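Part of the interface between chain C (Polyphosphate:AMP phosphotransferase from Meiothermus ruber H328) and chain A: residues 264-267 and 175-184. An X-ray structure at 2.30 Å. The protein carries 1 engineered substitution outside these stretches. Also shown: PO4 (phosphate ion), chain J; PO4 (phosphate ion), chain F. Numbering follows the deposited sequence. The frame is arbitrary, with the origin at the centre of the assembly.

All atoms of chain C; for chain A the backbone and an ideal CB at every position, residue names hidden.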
# COMPACT_ATOMS: atom_id res chain seq x y z
N ILE C 264 24.91 11.93 33.56
CA ILE C 264 24.07 12.77 32.72
C ILE C 264 22.80 13.17 33.47
O ILE C 264 22.12 12.32 34.05
CB ILE C 264 23.73 12.06 31.40
CG1 ILE C 264 22.97 13.00 30.46
CG2 ILE C 264 22.92 10.79 31.67
CD1 ILE C 264 22.76 12.44 29.07
N VAL C 265 22.49 14.47 33.46
CA VAL C 265 21.42 15.03 34.27
C VAL C 265 20.55 15.93 33.39
O VAL C 265 21.06 16.82 32.70
CB VAL C 265 21.96 15.83 35.47
CG1 VAL C 265 20.97 16.90 35.89
CG2 VAL C 265 22.27 14.90 36.62
N ILE C 266 19.24 15.69 33.42
CA ILE C 266 18.30 16.56 32.72
C ILE C 266 18.20 17.89 33.44
O ILE C 266 18.28 17.96 34.68
CB ILE C 266 16.92 15.89 32.60
CG1 ILE C 266 17.01 14.58 31.80
CG2 ILE C 266 15.92 16.84 31.96
CD1 ILE C 266 16.91 14.77 30.32
N GLU C 267 18.02 18.96 32.68
CA GLU C 267 17.96 20.30 33.24
C GLU C 267 16.51 20.77 33.39
O GLU C 267 15.77 20.87 32.41
CB GLU C 267 18.74 21.28 32.38
CG GLU C 267 18.98 22.63 33.04
CD GLU C 267 19.54 23.66 32.07
OE1 GLU C 267 19.82 23.30 30.91
OE2 GLU C 267 19.68 24.83 32.48
N UNK A 175 7.87 16.66 32.71
CA UNK A 175 8.66 16.03 31.66
C UNK A 175 10.09 15.79 32.12
O UNK A 175 10.68 14.74 31.81
CB UNK A 175 8.65 16.89 30.40
N UNK A 176 10.67 16.74 32.86
CA UNK A 176 12.03 16.56 33.35
C UNK A 176 12.16 15.30 34.19
O UNK A 176 13.10 14.51 34.02
CB UNK A 176 12.46 17.78 34.17
N UNK A 177 11.20 15.08 35.10
CA UNK A 177 11.24 13.89 35.95
C UNK A 177 11.13 12.62 35.12
O UNK A 177 11.89 11.67 35.32
CB UNK A 177 10.12 13.94 36.99
N UNK A 178 10.16 12.57 34.20
CA UNK A 178 9.97 11.37 33.39
C UNK A 178 11.18 11.10 32.51
O UNK A 178 11.59 9.94 32.35
CB UNK A 178 8.71 11.50 32.53
N UNK A 179 11.77 12.14 31.93
CA UNK A 179 12.97 11.96 31.12
C UNK A 179 14.14 11.48 31.96
O UNK A 179 14.88 10.57 31.56
CB UNK A 179 13.34 13.27 30.41
N UNK A 180 14.32 12.07 33.14
CA UNK A 180 15.35 11.59 34.06
C UNK A 180 15.12 10.13 34.42
O UNK A 180 16.01 9.28 34.23
CB UNK A 180 15.38 12.45 35.33
N UNK A 181 13.93 9.81 34.93
CA UNK A 181 13.59 8.43 35.23
C UNK A 181 13.91 7.52 34.05
O UNK A 181 14.47 6.43 34.23
CB UNK A 181 12.11 8.32 35.60
N UNK A 182 13.56 7.95 32.84
CA UNK A 182 13.90 7.17 31.65
C UNK A 182 15.40 6.91 31.58
O UNK A 182 15.83 5.85 31.11
CB UNK A 182 13.43 7.89 30.38
N UNK A 183 16.22 7.87 32.02
CA UNK A 183 17.66 7.64 32.11
C UNK A 183 18.00 6.71 33.27
O UNK A 183 18.84 5.82 33.13
CB UNK A 183 18.40 8.97 32.27
N UNK A 184 17.38 6.93 34.43
CA UNK A 184 17.68 6.14 35.62
C UNK A 184 16.88 4.84 35.69
O UNK A 184 16.48 4.41 36.78
CB UNK A 184 17.41 6.97 36.87
P PO4 J . 7.78 5.33 30.37
O1 PO4 J . 8.55 6.52 29.85
O2 PO4 J . 6.50 5.18 29.57
O3 PO4 J . 7.46 5.53 31.83
O4 PO4 J . 8.62 4.08 30.21
P PO4 F . 5.06 8.76 25.88
O1 PO4 F . 4.41 9.91 25.13
O2 PO4 F . 6.56 8.84 25.71
O3 PO4 F . 4.56 7.45 25.32
O4 PO4 F . 4.71 8.84 27.36

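Residues 264-267 of chain C run as an extended segment past one face of a helix in chain A. Ile266(C) points its CA-to-CB bond toward that helix, and the helical repeat sets which positions can meet it.

Position 175 is helical, its CB sideways and with nothing of chain C within 5.5 Å, so this segment hardly restricts it. It is Gln175(A), whose amide is hydrogen-bonded elsewhere in the structure.

At position 176 the ideal CB lies 4.2 Å from Ile266(C) CG2 and 4.9 Å from Glu267(C) O. A side chain with a flexible aliphatic stem would suit, and leucine, methionine, lysine or arginine all qualify. The residue is Arg176(A): its methylenes do the packing, with CG 3.5 Å from Ile266(C) CG2 and CD 3.8 Å from Glu267(C) C.

Positions 177 and 178 have no chain C atom near their CB, and helix-compatible polar residues are reasonable. They are Gln177(A) and Arg178(A), neither touching the segment.

Position 179 points toward chain C, its ideal CB 3.9 Å from Ile266(C) CD1. The neighbour is a methyl group, so an apolar residue such as alanine, leucine or methionine is expected. Leu179(A) fits, its own CB 3.9 Å from Ile266(C) CD1.

Position 180 has a sideways CB, 4.4 Å from Ile266(C) CG1, and the backbone of chain C lies within reach of a longer side chain. Ile266(C) N is a donor there, which favours an acceptor on a flexible stem: glutamine or glutamate. It is Gln180(A). With chi1 t and chi2 p, the side chain brings OE1 to accept a hydrogen bond from Ile266(C) N at 2.8 Å, the N-H...acceptor angle being 156°. Its NE2 makes a weak hydrogen bond, 3.5 Å long, to OD1 of the residue at 184, one helical turn on.

Positions 181 and 182 are out of reach of chain C. Polar residues suit the first, and Glu181(A) is found. Near the second lie two phosphate ions, which call for lysine or arginine; Arg182(A) donates from NH2 to O1 of the chain J phosphate at 2.8 Å and to O2 of the chain F phosphate at 3.1 Å.

Position 183 again points toward chain C, its ideal CB 4.9 Å from Ile264(C) CG2. That gap invites a branched or long apolar chain, leucine, isoleucine or methionine. Leu183(A) bridges two isoleucines with CD1, 3.6 Å from Ile264(C) CG2 and 4.2 Å from Ile266(C) CG1.

Position 184, with phi/psi of -85/40, has left the helix; small polar residues are natural here, and it is Asp184(A), which receives the weak bond from Gln180(A).

Chain A 175-184: QRQRLQERLD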
# COMPACT_ATOMS: atom_id res chain seq x y z
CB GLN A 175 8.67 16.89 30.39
CG GLN A 175 9.49 16.26 29.26
CD GLN A 175 9.65 17.17 28.05
OE1 GLN A 175 9.96 18.36 28.18
NE2 GLN A 175 9.42 16.63 26.87
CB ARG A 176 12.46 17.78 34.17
CG ARG A 176 13.90 17.72 34.66
CD ARG A 176 14.19 18.78 35.71
NE ARG A 176 13.29 18.65 36.86
CZ ARG A 176 13.42 17.72 37.80
NH1 ARG A 176 14.42 16.84 37.74
NH2 ARG A 176 12.56 17.66 38.81
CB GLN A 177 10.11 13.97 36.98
CG GLN A 177 10.09 15.27 37.76
CD GLN A 177 8.94 15.35 38.74
OE1 GLN A 177 8.50 14.34 39.28
NE2 GLN A 177 8.44 16.56 38.97
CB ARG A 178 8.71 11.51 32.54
CG ARG A 178 7.47 11.81 33.35
CD ARG A 178 6.21 11.68 32.53
NE ARG A 178 5.02 11.87 33.35
CZ ARG A 178 3.78 11.78 32.90
NH1 ARG A 178 3.56 11.50 31.61
NH2 ARG A 178 2.75 11.97 33.73
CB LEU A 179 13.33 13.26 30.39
CG LEU A 179 12.46 13.55 29.17
CD1 LEU A 179 12.71 14.96 28.65
CD2 LEU A 179 12.69 12.52 28.08
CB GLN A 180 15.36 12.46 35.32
CG GLN A 180 16.61 12.31 36.18
CD GLN A 180 17.86 12.80 35.48
OE1 GLN A 180 18.12 14.01 35.42
NE2 GLN A 180 18.65 11.88 34.96
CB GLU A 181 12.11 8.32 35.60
CG GLU A 181 11.64 6.90 35.85
CD GLU A 181 12.34 6.25 37.03
OE1 GLU A 181 12.74 6.99 37.96
OE2 GLU A 181 12.48 5.01 37.04
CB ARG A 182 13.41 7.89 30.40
CG ARG A 182 12.58 7.01 29.48
CD ARG A 182 11.22 7.64 29.18
NE ARG A 182 11.19 8.25 27.85
CZ ARG A 182 10.08 8.52 27.18
NH1 ARG A 182 10.16 9.08 25.98
NH2 ARG A 182 8.89 8.24 27.70
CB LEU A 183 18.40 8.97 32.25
CG LEU A 183 18.64 9.78 30.98
CD1 LEU A 183 19.34 11.09 31.32
CD2 LEU A 183 19.46 8.98 29.98
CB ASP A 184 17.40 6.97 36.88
CG ASP A 184 18.05 8.34 36.83
OD1 ASP A 184 18.91 8.57 35.96
OD2 ASP A 184 17.67 9.19 37.67
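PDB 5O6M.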